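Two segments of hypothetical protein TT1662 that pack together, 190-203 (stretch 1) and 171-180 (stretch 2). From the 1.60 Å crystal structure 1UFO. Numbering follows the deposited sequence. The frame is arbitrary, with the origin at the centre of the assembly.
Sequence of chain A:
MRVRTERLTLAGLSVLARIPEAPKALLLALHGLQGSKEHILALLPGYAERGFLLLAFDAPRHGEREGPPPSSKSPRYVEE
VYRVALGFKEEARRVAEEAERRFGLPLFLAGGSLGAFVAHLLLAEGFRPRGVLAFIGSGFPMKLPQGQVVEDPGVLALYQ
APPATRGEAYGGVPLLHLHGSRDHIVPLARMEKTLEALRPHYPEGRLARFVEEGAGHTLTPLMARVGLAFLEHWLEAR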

# COMPACT_ATOMS: atom_id res chain seq x y z
N ARG A 190 17.71 -0.36 -0.16
CA ARG A 190 17.91 -1.67 -0.86
C ARG A 190 16.58 -2.07 -1.53
O ARG A 190 16.55 -2.70 -2.60
CB ARG A 190 18.33 -2.78 0.12
CG ARG A 190 19.71 -2.44 0.74
CD ARG A 190 20.74 -2.24 -0.31
NE ARG A 190 21.33 -3.50 -0.61
CZ ARG A 190 22.35 -3.67 -1.42
NH1 ARG A 190 22.76 -4.91 -1.61
NH2 ARG A 190 22.96 -2.64 -1.98
N MSE A 191 15.45 -1.83 -0.86
CA MSE A 191 14.17 -2.13 -1.45
C MSE A 191 13.94 -1.22 -2.63
O MSE A 191 13.52 -1.62 -3.67
CB MSE A 191 13.07 -1.94 -0.41
CG MSE A 191 11.63 -2.26 -0.98
SE MSE A 191 10.81 -0.78 -1.92
CE MSE A 191 10.09 -0.25 -0.33
N GLU A 192 14.33 0.06 -2.50
CA GLU A 192 14.11 0.97 -3.64
C GLU A 192 15.02 0.55 -4.87
O GLU A 192 14.56 0.62 -6.03
CB GLU A 192 14.44 2.41 -3.15
CG GLU A 192 13.33 2.94 -2.24
CD GLU A 192 13.68 4.28 -1.46
OE1 GLU A 192 14.85 4.51 -1.00
OE2 GLU A 192 12.77 5.11 -1.24
N LYS A 193 16.23 0.10 -4.56
CA LYS A 193 17.19 -0.34 -5.59
C LYS A 193 16.60 -1.57 -6.27
O LYS A 193 16.74 -1.77 -7.49
CB LYS A 193 18.49 -0.72 -4.94
CG LYS A 193 19.61 -1.21 -5.84
CD LYS A 193 20.66 -1.67 -4.89
CE LYS A 193 21.60 -2.66 -5.46
NZ LYS A 193 22.54 -1.92 -6.35
N THR A 194 15.90 -2.39 -5.47
CA THR A 194 15.26 -3.56 -6.11
C THR A 194 14.21 -3.14 -7.16
O THR A 194 14.15 -3.61 -8.32
CB THR A 194 14.57 -4.41 -5.01
OG1 THR A 194 15.58 -4.92 -4.16
CG2 THR A 194 13.80 -5.61 -5.58
N LEU A 195 13.31 -2.23 -6.75
CA LEU A 195 12.27 -1.80 -7.63
C LEU A 195 12.80 -1.04 -8.83
O LEU A 195 12.27 -1.18 -9.86
CB LEU A 195 11.26 -0.95 -6.86
CG LEU A 195 9.99 -1.71 -6.40
CD1 LEU A 195 10.21 -2.95 -5.66
CD2 LEU A 195 9.27 -0.76 -5.55
N GLU A 196 13.84 -0.26 -8.66
CA GLU A 196 14.38 0.48 -9.77
C GLU A 196 15.04 -0.46 -10.77
O GLU A 196 14.94 -0.25 -12.00
CB GLU A 196 15.39 1.52 -9.26
CG GLU A 196 15.93 2.34 -10.50
CD GLU A 196 14.78 2.90 -11.41
OE1 GLU A 196 13.87 3.56 -10.88
OE2 GLU A 196 14.76 2.64 -12.66
N ALA A 197 15.63 -1.57 -10.29
CA ALA A 197 16.25 -2.51 -11.20
C ALA A 197 15.19 -3.23 -11.99
O ALA A 197 15.37 -3.59 -13.18
CB ALA A 197 17.15 -3.53 -10.46
N LEU A 198 14.03 -3.47 -11.36
CA LEU A 198 12.97 -4.23 -12.02
C LEU A 198 12.05 -3.34 -12.87
O LEU A 198 11.44 -3.89 -13.80
CB LEU A 198 12.07 -4.89 -10.95
CG LEU A 198 12.80 -6.06 -10.24
CD1 LEU A 198 11.95 -6.58 -9.08
CD2 LEU A 198 13.04 -7.23 -11.15
N ARG A 199 11.93 -2.07 -12.51
CA ARG A 199 11.02 -1.16 -13.22
C ARG A 199 10.96 -1.24 -14.74
O ARG A 199 9.87 -1.28 -15.29
CB ARG A 199 11.29 0.30 -12.86
CG ARG A 199 10.56 1.26 -13.77
CD ARG A 199 11.10 2.69 -13.51
NE ARG A 199 12.50 2.83 -13.91
CZ ARG A 199 12.95 2.83 -15.15
NH1 ARG A 199 14.26 2.95 -15.37
NH2 ARG A 199 12.12 2.75 -16.19
N PRO A 200 12.10 -1.29 -15.45
CA PRO A 200 12.05 -1.36 -16.92
C PRO A 200 11.41 -2.64 -17.43
O PRO A 200 10.98 -2.70 -18.58
CB PRO A 200 13.51 -1.26 -17.32
CG PRO A 200 14.23 -0.67 -16.08
CD PRO A 200 13.50 -1.22 -14.95
N HIS A 201 11.36 -3.66 -16.57
CA HIS A 201 10.78 -4.95 -16.92
C HIS A 201 9.31 -5.16 -16.50
O HIS A 201 8.76 -6.25 -16.67
CB HIS A 201 11.66 -6.05 -16.30
CG HIS A 201 13.09 -5.99 -16.74
ND1 HIS A 201 13.48 -6.31 -18.02
CD2 HIS A 201 14.22 -5.63 -16.08
CE1 HIS A 201 14.79 -6.16 -18.14
NE2 HIS A 201 15.27 -5.75 -16.98
N TYR A 202 8.72 -4.13 -15.94
CA TYR A 202 7.32 -4.11 -15.51
C TYR A 202 6.64 -2.89 -16.21
O TYR A 202 6.07 -1.98 -15.57
CB TYR A 202 7.25 -4.00 -14.00
CG TYR A 202 7.35 -5.35 -13.32
CD1 TYR A 202 8.57 -6.01 -13.14
CD2 TYR A 202 6.22 -5.96 -12.87
CE1 TYR A 202 8.61 -7.28 -12.50
CE2 TYR A 202 6.22 -7.16 -12.25
CZ TYR A 202 7.46 -7.82 -12.06
OH TYR A 202 7.52 -9.00 -11.32
N PRO A 203 6.70 -2.86 -17.55
CA PRO A 203 6.10 -1.79 -18.37
C PRO A 203 4.57 -1.71 -18.29
O PRO A 203 3.96 -0.73 -18.79
CB PRO A 203 6.57 -2.13 -19.81
CG PRO A 203 6.62 -3.63 -19.78
CD PRO A 203 7.33 -3.87 -18.43
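Stretch 2 171-180: GGVPLLHLHG

A helix laid against a β-strand is among the commonest packing units in α/β proteins, and the two segments considered here illustrate how alternation along a strand is matched to one side of a helix. Stretch 1 enters as a helix already under way at Arg-190; residues 199-201 form a 3-10 segment, and Tyr-202 and Pro-203 follow as loop or turn. Stretch 2 begins with two glycines in the left-handed region, Gly-171 at phi/psi 57/25° and Gly-172 at 65/22°. Val-173 and Pro-174, at -60/131° and -53/131°, then bring the chain into an extended course, and residues 175-180 form a strand. The strand runs nearly antiparallel to the helix: the N-to-C directions make an angle of 162° (signed crossing angle -162°), and the axes approach to 10.0 Å. The register follows from this direction. The CA atoms of Met-191 and His-177 lie 7.3 Å apart, whereas the CA atoms of Tyr-202 and Gly-172 come to 5.5 Å, so the start of stretch 2 meets the end of stretch 1.

Alternation governs the strand's side chains. Leu-175, His-177 and His-179 direct their CA-to-CB bonds toward the helix; Leu-176 and Leu-178 direct theirs away and make no contact with it. On the helix, Met-191, Thr-194 and Leu-198 point toward the strand at spacings of three and four residues, the repeat that keeps side chains on one side of a helix, while Glu-192, Lys-193 and Glu-196 are out of reach.

His-177 occupies the middle of this arrangement. Three helical residues approach its ring obliquely: CG of Met-191 lies 3.5 Å from ND1 of His-177, CG2 of Thr-194 lies 3.7 Å from NE2 of His-177, and CD1 of Leu-195 lies 3.5 Å from CD2 of His-177. Leu-195 sets out sideways, but its end comes nearer the strand. Met-191, a selenomethionine, spans two strand residues. Its CB sits over one face of the His-179 ring, 3.7 Å from ND1 of His-179, in a CH-pi contact, while its SE lies obliquely to the ring of His-177. Two residues before His-177 the contact is between aliphatic side chains, with CD1 of Leu-198 3.8 Å from CD2 of Leu-175.

Beyond the helix, Tyr-202 provides the polar anchor. Its side chain starts sideways and ends close to stretch 2, where its OH donates a hydrogen bond to the carbonyl O of Val-173 at 2.7 Å; this O lies at the ring edge, near its plane. CA of Gly-172 rests over one face of the same ring in a CH-pi contact, and C of Gly-172 is 3.4 Å from CE2 of Tyr-202. A water completes the junction, accepting from N of Gly-172 at 2.9 Å and donating to O of His-201 at 2.8 Å. The general lesson is that apolar and aromatic packing along the paired elements can be complemented by directional polar contacts where they give way to loops.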

# COMPACT_ATOMS: atom_id res chain seq x y z
N GLY A 171 8.49 -12.17 -15.81
CA GLY A 171 7.21 -12.29 -16.48
C GLY A 171 6.09 -11.36 -16.04
O GLY A 171 4.90 -11.70 -16.17
N GLY A 172 6.49 -10.23 -15.48
CA GLY A 172 5.53 -9.24 -15.03
C GLY A 172 4.65 -9.75 -13.89
O GLY A 172 3.59 -9.19 -13.68
N VAL A 173 5.10 -10.76 -13.15
CA VAL A 173 4.28 -11.27 -12.04
C VAL A 173 4.03 -10.12 -11.01
O VAL A 173 4.96 -9.45 -10.57
CB VAL A 173 5.02 -12.38 -11.30
CG1 VAL A 173 4.33 -12.70 -9.96
CG2 VAL A 173 5.10 -13.63 -12.24
N PRO A 174 2.77 -9.91 -10.60
CA PRO A 174 2.48 -8.85 -9.63
C PRO A 174 3.36 -8.99 -8.39
O PRO A 174 3.48 -10.06 -7.81
CB PRO A 174 1.02 -9.04 -9.25
CG PRO A 174 0.39 -9.63 -10.65
CD PRO A 174 1.54 -10.60 -11.09
N LEU A 175 3.96 -7.89 -8.00
CA LEU A 175 4.91 -7.91 -6.90
C LEU A 175 4.78 -6.68 -6.06
O LEU A 175 4.88 -5.56 -6.55
CB LEU A 175 6.37 -7.99 -7.46
CG LEU A 175 7.55 -7.76 -6.48
CD1 LEU A 175 7.47 -8.85 -5.48
CD2 LEU A 175 8.84 -7.83 -7.20
N LEU A 176 4.54 -6.90 -4.77
CA LEU A 176 4.42 -5.75 -3.84
C LEU A 176 5.49 -5.84 -2.77
O LEU A 176 5.58 -6.88 -2.12
CB LEU A 176 3.03 -5.73 -3.12
CG LEU A 176 2.93 -4.80 -1.95
CD1 LEU A 176 3.11 -3.36 -2.53
CD2 LEU A 176 1.55 -4.95 -1.31
N HIS A 177 6.32 -4.80 -2.63
CA HIS A 177 7.32 -4.78 -1.56
C HIS A 177 6.69 -3.94 -0.43
O HIS A 177 6.16 -2.85 -0.66
CB HIS A 177 8.64 -4.13 -2.01
CG HIS A 177 9.71 -5.10 -2.33
ND1 HIS A 177 10.56 -5.61 -1.36
CD2 HIS A 177 10.07 -5.73 -3.50
CE1 HIS A 177 11.39 -6.49 -1.92
NE2 HIS A 177 11.09 -6.59 -3.21
N LEU A 178 6.70 -4.49 0.80
CA LEU A 178 6.13 -3.78 1.95
C LEU A 178 7.32 -3.56 2.88
O LEU A 178 8.08 -4.51 3.17
CB LEU A 178 5.06 -4.64 2.67
CG LEU A 178 3.95 -5.01 1.68
CD1 LEU A 178 4.12 -6.46 1.12
CD2 LEU A 178 2.58 -4.92 2.46
N HIS A 179 7.52 -2.32 3.35
CA HIS A 179 8.73 -2.03 4.15
C HIS A 179 8.47 -0.97 5.20
O HIS A 179 7.50 -0.23 5.12
CB HIS A 179 9.77 -1.43 3.19
CG HIS A 179 11.17 -1.91 3.40
ND1 HIS A 179 11.63 -3.08 2.82
CD2 HIS A 179 12.22 -1.40 4.11
CE1 HIS A 179 12.89 -3.29 3.18
NE2 HIS A 179 13.28 -2.28 3.96
N GLY A 180 9.38 -0.94 6.18
CA GLY A 180 9.31 0.10 7.22
C GLY A 180 10.39 1.11 6.93
O GLY A 180 11.53 0.77 6.61
O HOH W 1 9.01 -8.89 -15.93